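Local coordinates for protein extracellular ligand-binding receptor (Sphaerobacter thermophilus, PDB 4ZPJ) that probably binds a small-molecule substrate outside the cytoplasm, as the substrate-binding receptor of an ABC transporter in the leucine-binding protein family, at residues 128-133 / 152-157; 257-262 / 289-294; 349-354 / 367-372. All blocks are in the same frame, centred on the assembly; numbering follows the deposited sequence.

Contact 1: 128-133 / 152-157; sequences TLSNEA and AGLQAL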
loop_
_atom_site.group_PDB
_atom_site.type_symbol
_atom_site.label_atom_id
_atom_site.label_comp_id
_atom_site.label_asym_id
_atom_site.label_seq_id
_atom_site.Cartn_x
_atom_site.Cartn_y
_atom_site.Cartn_z
ATOM N N THR A 128 -8.790 -1.438 -6.666
ATOM C CA THR A 128 -8.608 -0.520 -5.586
ATOM C C THR A 128 -9.107 -1.098 -4.264
ATOM O O THR A 128 -8.382 -1.065 -3.319
ATOM C CB THR A 128 -9.292 0.829 -5.914
ATOM O OG1 THR A 128 -8.746 1.300 -7.142
ATOM C CG2 THR A 128 -9.058 1.887 -4.807
ATOM N N LEU A 129 -10.328 -1.619 -4.206
ATOM C CA LEU A 129 -10.922 -2.032 -2.907
ATOM C C LEU A 129 -10.908 -3.546 -2.708
ATOM O O LEU A 129 -11.093 -4.319 -3.673
ATOM C CB LEU A 129 -12.350 -1.522 -2.777
ATOM C CG LEU A 129 -12.485 0.017 -2.827
ATOM C CD1 LEU A 129 -13.937 0.437 -2.687
ATOM C CD2 LEU A 129 -11.620 0.719 -1.777
ATOM N N SER A 130 -10.701 -3.959 -1.457
ATOM C CA SER A 130 -10.691 -5.365 -1.110
ATOM C C SER A 130 -11.998 -6.020 -1.428
ATOM O O SER A 130 -12.006 -7.141 -1.934
ATOM C CB SER A 130 -10.387 -5.578 0.387
ATOM O OG SER A 130 -9.065 -5.162 0.699
ATOM N N ASN A 131 -13.118 -5.350 -1.151
ATOM C CA ASN A 131 -14.407 -5.933 -1.578
ATOM C C ASN A 131 -14.508 -6.076 -3.110
ATOM O O ASN A 131 -15.091 -7.024 -3.580
ATOM C CB ASN A 131 -15.647 -5.232 -0.960
ATOM C CG ASN A 131 -15.737 -3.739 -1.291
ATOM O OD1 ASN A 131 -14.980 -3.199 -2.100
ATOM N ND2 ASN A 131 -16.691 -3.062 -0.650
ATOM N N GLU A 132 -13.884 -5.184 -3.877
ATOM C CA GLU A 132 -13.907 -5.331 -5.342
ATOM C C GLU A 132 -13.051 -6.550 -5.758
ATOM O O GLU A 132 -13.440 -7.338 -6.602
ATOM C CB GLU A 132 -13.383 -4.069 -6.027
ATOM C CG GLU A 132 -14.361 -2.913 -6.151
ATOM C CD GLU A 132 -13.677 -1.603 -6.535
ATOM O OE1 GLU A 132 -12.420 -1.401 -6.291
ATOM O OE2 GLU A 132 -14.418 -0.749 -7.064
ATOM N N ALA A 133 -11.894 -6.710 -5.121
ATOM C CA ALA A 133 -11.003 -7.876 -5.380
ATOM C C ALA A 133 -11.684 -9.224 -5.142
ATOM O O ALA A 133 -11.589 -10.139 -5.977
ATOM C CB ALA A 133 -9.775 -7.796 -4.485
ATOM N N ALA A 152 -5.689 -2.973 -3.333
ATOM C CA ALA A 152 -6.436 -3.918 -2.499
ATOM C C ALA A 152 -5.561 -4.842 -1.629
ATOM O O ALA A 152 -4.944 -5.769 -2.135
ATOM C CB ALA A 152 -7.340 -4.760 -3.376
ATOM N N GLY A 153 -5.532 -4.601 -0.325
ATOM C CA GLY A 153 -4.529 -5.242 0.552
ATOM C C GLY A 153 -5.090 -6.477 1.258
ATOM O O GLY A 153 -4.390 -7.120 2.073
ATOM N N LEU A 154 -6.343 -6.791 0.952
ATOM C CA LEU A 154 -7.006 -8.052 1.399
ATOM C C LEU A 154 -6.037 -9.229 1.636
ATOM O O LEU A 154 -5.457 -9.785 0.691
ATOM C CB LEU A 154 -8.053 -8.483 0.351
ATOM C CG LEU A 154 -8.939 -9.664 0.744
ATOM C CD1 LEU A 154 -9.790 -9.314 1.964
ATOM C CD2 LEU A 154 -9.841 -10.138 -0.401
ATOM N N GLN A 155 -5.878 -9.625 2.884
ATOM C CA GLN A 155 -4.813 -10.549 3.221
ATOM C C GLN A 155 -4.948 -11.877 2.503
ATOM O O GLN A 155 -3.979 -12.388 1.952
ATOM C CB GLN A 155 -4.728 -10.792 4.725
ATOM C CG GLN A 155 -3.846 -9.795 5.486
ATOM C CD GLN A 155 -3.902 -10.040 6.995
ATOM O OE1 GLN A 155 -4.679 -10.885 7.441
ATOM N NE2 GLN A 155 -3.107 -9.288 7.790
ATOM N N ALA A 156 -6.148 -12.431 2.524
ATOM C CA ALA A 156 -6.415 -13.702 1.883
ATOM C C ALA A 156 -5.944 -13.779 0.420
ATOM O O ALA A 156 -5.581 -14.850 -0.056
ATOM C CB ALA A 156 -7.895 -14.042 1.984
ATOM N N LEU A 157 -5.935 -12.672 -0.308
ATOM C CA LEU A 157 -5.687 -12.800 -1.725
ATOM C C LEU A 157 -4.353 -13.476 -2.019
ATOM O O LEU A 157 -4.239 -14.164 -3.017
ATOM C CB LEU A 157 -5.750 -11.445 -2.416
ATOM C CG LEU A 157 -5.813 -11.447 -3.939
ATOM C CD1 LEU A 157 -7.140 -12.090 -4.366
ATOM C CD2 LEU A 157 -5.666 -10.016 -4.437
#
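E132 OE1 is gripped twice: L129 N donates to it at 3.0 Å, with an N-H...O angle of 155° and the donor somewhat above the carboxylate plane, and T62 OG1 adds a weak bond. The other carboxylate oxygen, OE2, pairs with S101 OG. E132, three residues past the N-cap L129, thus accepts its N-H.

The start of helix 130-142 meets 152-157 through S130. Its OG lies anti to the carbonyl carbon, beside its own backbone N (chi1 -66°), and so faces L154 N, which donates to OG in a weak bond of 3.2 Å bent to 132°. The same hydroxyl touches L154 CB at 3.5 Å, while L154 CD2 reaches S130 O at 4.0 Å. One turn on, A133 CB meets A152 CB tip to tip at 4.0 Å, where a larger side chain at A133 would run into A152. Alanine suits A152 because its CA lies 4.7 Å from that of S130, and its CB rests against L129 O at 3.8 Å.

The segments follow adjacent parallel strands 123-126 and 147-149 of the six-stranded sheet, so a helix start and a loop meet at the strands' C-terminal ends, as in the alpha/beta lobes of periplasmic binding proteins. The S130-L154 bond is weak and bent; close packing of small side chains accompanies it, and R170 NH1 bonds the carbonyls of A152 and L154.

Contact 2: 257-262 / 289-294; sequences HGTSTD and DQSILP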
loop_
_atom_site.group_PDB
_atom_site.type_symbol
_atom_site.label_atom_id
_atom_site.label_comp_id
_atom_site.label_asym_id
_atom_site.label_seq_id
_atom_site.Cartn_x
_atom_site.Cartn_y
_atom_site.Cartn_z
ATOM N N HIS A 257 -5.940 4.027 10.536
ATOM C CA HIS A 257 -7.210 4.473 9.959
ATOM C C HIS A 257 -7.175 4.498 8.471
ATOM O O HIS A 257 -8.177 4.792 7.854
ATOM C CB HIS A 257 -7.540 5.881 10.405
ATOM C CG HIS A 257 -7.647 6.020 11.867
ATOM N ND1 HIS A 257 -6.540 6.177 12.683
ATOM C CD2 HIS A 257 -8.718 5.933 12.682
ATOM C CE1 HIS A 257 -6.941 6.243 13.937
ATOM N NE2 HIS A 257 -8.254 6.058 13.965
ATOM N N GLY A 258 -6.041 4.198 7.864
ATOM C CA GLY A 258 -5.894 4.418 6.418
ATOM C C GLY A 258 -5.606 5.886 6.186
ATOM O O GLY A 258 -5.596 6.683 7.098
ATOM N N THR A 259 -5.331 6.219 4.956
ATOM C CA THR A 259 -5.123 7.556 4.524
ATOM C C THR A 259 -6.460 8.202 4.309
ATOM O O THR A 259 -7.039 8.066 3.241
ATOM C CB THR A 259 -4.374 7.530 3.206
ATOM O OG1 THR A 259 -3.151 6.862 3.451
ATOM C CG2 THR A 259 -4.162 8.933 2.684
ATOM N N SER A 260 -6.921 8.927 5.324
ATOM C CA SER A 260 -8.306 9.342 5.399
ATOM C C SER A 260 -8.451 10.522 6.320
ATOM O O SER A 260 -7.526 10.898 7.061
ATOM C CB SER A 260 -9.109 8.213 6.019
ATOM O OG SER A 260 -8.650 7.972 7.361
ATOM N N THR A 261 -9.642 11.067 6.328
ATOM C CA THR A 261 -9.911 12.177 7.175
ATOM C C THR A 261 -10.033 11.646 8.598
ATOM O O THR A 261 -9.729 12.374 9.511
ATOM C CB THR A 261 -11.181 12.922 6.732
ATOM O OG1 THR A 261 -12.251 11.990 6.703
ATOM C CG2 THR A 261 -11.003 13.509 5.316
ATOM N N ASP A 262 -10.462 10.395 8.787
ATOM C CA ASP A 262 -10.359 9.736 10.098
ATOM C C ASP A 262 -8.914 9.884 10.693
ATOM O O ASP A 262 -8.699 10.187 11.901
ATOM C CB ASP A 262 -10.728 8.243 9.993
ATOM C CG ASP A 262 -12.243 7.993 9.894
ATOM O OD1 ASP A 262 -13.033 8.965 9.804
ATOM O OD2 ASP A 262 -12.671 6.806 9.940
ATOM N N ASP A 289 0.728 9.503 5.541
ATOM C CA ASP A 289 1.035 9.583 4.124
ATOM C C ASP A 289 1.170 11.035 3.692
ATOM O O ASP A 289 0.477 11.930 4.203
ATOM C CB ASP A 289 -0.068 8.925 3.283
ATOM C CG ASP A 289 0.278 8.908 1.748
ATOM O OD1 ASP A 289 1.296 8.289 1.382
ATOM O OD2 ASP A 289 -0.441 9.522 0.927
ATOM N N GLN A 290 2.050 11.231 2.712
ATOM C CA GLN A 290 2.391 12.489 2.108
ATOM C C GLN A 290 1.200 13.336 1.750
ATOM O O GLN A 290 1.224 14.514 1.949
ATOM C CB GLN A 290 3.097 12.209 0.757
ATOM C CG GLN A 290 3.672 13.464 0.128
ATOM C CD GLN A 290 4.889 13.913 0.893
ATOM O OE1 GLN A 290 5.758 13.085 1.219
ATOM N NE2 GLN A 290 4.962 15.195 1.206
ATOM N N SER A 291 0.172 12.728 1.198
ATOM C CA SER A 291 -1.020 13.486 0.819
ATOM C C SER A 291 -1.692 14.175 1.986
ATOM O O SER A 291 -2.391 15.165 1.785
ATOM C CB SER A 291 -2.034 12.590 0.146
ATOM O OG SER A 291 -2.213 11.411 0.909
ATOM N N ILE A 292 -1.526 13.674 3.208
ATOM C CA ILE A 292 -2.258 14.311 4.310
ATOM C C ILE A 292 -1.341 14.855 5.374
ATOM O O ILE A 292 -1.807 15.402 6.361
ATOM C CB ILE A 292 -3.280 13.366 4.928
ATOM C CG1 ILE A 292 -2.634 12.036 5.347
ATOM C CG2 ILE A 292 -4.369 13.071 3.917
ATOM C CD1 ILE A 292 -3.523 11.182 6.223
ATOM N N LEU A 293 -0.041 14.716 5.146
ATOM C CA LEU A 293 0.975 15.147 6.082
ATOM C C LEU A 293 0.898 16.626 6.376
ATOM O O LEU A 293 0.919 17.018 7.520
ATOM C CB LEU A 293 2.367 14.744 5.595
ATOM C CG LEU A 293 3.403 14.575 6.698
ATOM C CD1 LEU A 293 2.848 13.928 7.969
ATOM C CD2 LEU A 293 4.580 13.788 6.192
ATOM N N PRO A 294 0.645 17.466 5.362
ATOM C CA PRO A 294 0.447 18.895 5.698
ATOM C C PRO A 294 -0.699 19.268 6.694
ATOM O O PRO A 294 -0.633 20.301 7.348
ATOM C CB PRO A 294 0.191 19.533 4.343
ATOM C CG PRO A 294 0.789 18.596 3.352
ATOM C CD PRO A 294 0.595 17.217 3.916
#
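Across this contact the interactions are all van der Waals. T259 carries most of them: its OG1 lies 3.7 Å from D289 CB, the side chains crossing obliquely, and its CG2 touches S291 OG at 3.6 Å. I292 CD1 comes to 4.2 Å from T259 CG2 and 4.1 Å from S260 O, bridging a methyl and a carbonyl.

Hydrogen bonds lie within each segment or beyond it. D289 OD2 takes two donors, S291 OG at 2.6 Å on its anti lone pair and S291 N at 3.3 Å from well above the carboxylate plane, the latter closing an Asx turn; OD1 receives L336 N. An alanine at D289 would probably loosen this turn, losing both bonds to S291 and the tie to L336. T259 OG1 bonds A286 O, and S260, a natural N-cap because its short hydroxyl can turn back, caps A263 N and donates to H257 O.

The segments follow neighbouring strands 252-256 and 281-283 of the four-stranded parallel sheet, consistent with the family's second alpha/beta lobe. I292 leans on I264 of helix 261-272, while L293, in helix 293-296, packs on Y407 and N409 of strand 407-418.

Contact 3: 349-354 / 367-372; sequences AEALTA and EALKAV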
loop_
_atom_site.group_PDB
_atom_site.type_symbol
_atom_site.label_atom_id
_atom_site.label_comp_id
_atom_site.label_asym_id
_atom_site.label_seq_id
_atom_site.Cartn_x
_atom_site.Cartn_y
_atom_site.Cartn_z
ATOM N N ALA A 349 6.417 -3.545 -17.368
ATOM C CA ALA A 349 7.459 -3.170 -18.324
ATOM C C ALA A 349 8.618 -4.157 -18.346
ATOM O O ALA A 349 9.120 -4.472 -19.409
ATOM C CB ALA A 349 7.965 -1.760 -18.047
ATOM N N GLU A 350 9.027 -4.651 -17.185
ATOM C CA GLU A 350 10.117 -5.602 -17.114
ATOM C C GLU A 350 9.668 -6.937 -17.673
ATOM O O GLU A 350 10.432 -7.609 -18.373
ATOM C CB GLU A 350 10.583 -5.793 -15.673
ATOM C CG GLU A 350 11.114 -4.518 -15.076
ATOM C CD GLU A 350 12.611 -4.298 -15.301
ATOM O OE1 GLU A 350 13.388 -5.268 -15.288
ATOM O OE2 GLU A 350 13.020 -3.138 -15.460
ATOM N N ALA A 351 8.421 -7.330 -17.381
ATOM C CA ALA A 351 7.965 -8.627 -17.878
ATOM C C ALA A 351 7.828 -8.575 -19.400
ATOM O O ALA A 351 8.271 -9.489 -20.099
ATOM C CB ALA A 351 6.668 -9.060 -17.245
ATOM N N LEU A 352 7.236 -7.498 -19.906
ATOM C CA LEU A 352 7.020 -7.375 -21.327
ATOM C C LEU A 352 8.315 -7.272 -22.123
ATOM O O LEU A 352 8.405 -7.768 -23.243
ATOM C CB LEU A 352 6.161 -6.185 -21.606
ATOM C CG LEU A 352 4.665 -6.317 -21.221
ATOM C CD1 LEU A 352 3.910 -5.174 -21.825
ATOM C CD2 LEU A 352 4.028 -7.578 -21.713
ATOM N N THR A 353 9.311 -6.627 -21.541
ATOM C CA THR A 353 10.609 -6.527 -22.157
ATOM C C THR A 353 11.208 -7.911 -22.276
ATOM O O THR A 353 11.673 -8.275 -23.356
ATOM C CB THR A 353 11.542 -5.625 -21.336
ATOM O OG1 THR A 353 10.989 -4.311 -21.285
ATOM C CG2 THR A 353 12.937 -5.566 -21.933
ATOM N N ALA A 354 11.176 -8.683 -21.187
ATOM C CA ALA A 354 11.806 -10.010 -21.153
ATOM C C ALA A 354 11.225 -10.983 -22.169
ATOM O O ALA A 354 11.938 -11.788 -22.718
ATOM C CB ALA A 354 11.671 -10.597 -19.760
ATOM N N GLU A 367 5.717 -16.687 -16.314
ATOM C CA GLU A 367 7.033 -17.033 -15.871
ATOM C C GLU A 367 7.859 -15.756 -15.831
ATOM O O GLU A 367 8.650 -15.582 -14.901
ATOM C CB GLU A 367 7.720 -18.142 -16.727
ATOM C CG GLU A 367 6.888 -19.433 -16.956
ATOM C CD GLU A 367 7.672 -20.768 -16.997
ATOM O OE1 GLU A 367 8.128 -21.209 -15.912
ATOM O OE2 GLU A 367 7.780 -21.429 -18.085
ATOM N N ALA A 368 7.664 -14.826 -16.783
ATOM C CA ALA A 368 8.444 -13.561 -16.733
ATOM C C ALA A 368 8.015 -12.672 -15.510
ATOM O O ALA A 368 8.867 -12.150 -14.762
ATOM C CB ALA A 368 8.404 -12.785 -18.056
ATOM N N LEU A 369 6.725 -12.555 -15.270
ATOM C CA LEU A 369 6.250 -11.816 -14.073
ATOM C C LEU A 369 6.807 -12.418 -12.793
ATOM O O LEU A 369 7.304 -11.667 -11.948
ATOM C CB LEU A 369 4.753 -11.793 -13.983
ATOM C CG LEU A 369 4.131 -10.939 -15.049
ATOM C CD1 LEU A 369 2.706 -11.411 -15.299
ATOM C CD2 LEU A 369 4.146 -9.459 -14.664
ATOM N N LYS A 370 6.768 -13.748 -12.658
ATOM C CA LYS A 370 7.330 -14.376 -11.461
ATOM C C LYS A 370 8.808 -14.000 -11.202
ATOM O O LYS A 370 9.252 -13.919 -10.031
ATOM C CB LYS A 370 7.240 -15.912 -11.495
ATOM C CG LYS A 370 5.868 -16.465 -11.233
ATOM C CD LYS A 370 5.885 -17.931 -10.768
ATOM C CE LYS A 370 5.953 -17.945 -9.255
ATOM N NZ LYS A 370 6.405 -19.254 -8.738
ATOM N N ALA A 371 9.561 -13.827 -12.288
ATOM C CA ALA A 371 11.006 -13.548 -12.219
ATOM C C ALA A 371 11.354 -12.059 -12.163
ATOM O O ALA A 371 12.511 -11.690 -12.079
ATOM C CB ALA A 371 11.706 -14.198 -13.431
ATOM N N VAL A 372 10.377 -11.175 -12.163
ATOM C CA VAL A 372 10.710 -9.768 -12.197
ATOM C C VAL A 372 11.451 -9.375 -10.921
ATOM O O VAL A 372 10.992 -9.695 -9.816
ATOM C CB VAL A 372 9.458 -8.894 -12.386
ATOM C CG1 VAL A 372 9.741 -7.450 -12.035
ATOM C CG2 VAL A 372 9.007 -8.975 -13.828
#
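Two side-chain torsions in 367-372 set up the meeting. L369 has CG anti to its carbonyl carbon (chi1 -70°), which swings its branched end round so that CD2 presses on A351 CB at 3.6 Å. V372 has CG1 anti to its backbone N (chi1 164°), placing CG2 anti to the carbonyl carbon; that methyl sits 4.0 Å from A351 N and equally far from E350 CB.

A351 is therefore the centre of the contact. Its methyl takes L369 CD2 and V372 CG2, and also A368 CB at 4.2 Å. A368 CB in turn lies 3.9 Å from A351 O, and A354 CB, one turn further on, meets A368 CB at 4.3 Å. Alanine suits these places because the helices come near each other, with CA atoms of A351 and A368 only 5.1 Å apart; the branched L369 and V372 flank this small-residue approach. E350 touches chiefly through CB: the chain bends at chi2, and OE2 is held by a salt bridge with R346.

The segment axes approach to 8.5 Å with 131° between their directions, an oblique antiparallel helix pair. L369 also touches F169 and L352 touches F89, residues of the two outermost strands of the six-stranded sheet. Such late helices packed on the sheet of the N-terminal lobe, to which the chain returns after building the second lobe, are characteristic of type I periplasmic binding proteins.

In the fold
None of the three is wholly core: contacts 1 and 3 have about half or more of their touching residues buried, while contact 2 is the more open. Contacts 1 and 2 resemble each other in topology, each joining the connections that follow two adjacent parallel strands, but in different sheets, the six-stranded one for contact 1 and the four-stranded one for contact 2. Their nearest atoms are about 10 Å apart. Contact 3, farthest from the chain centre, joins two helices instead and packs on the sheet of contact 1. Chemistry follows place: capping and turn bonds organise the helix starts, whereas the helix pair meets almost wholly through aliphatic groups, with no hydrogen bond across it.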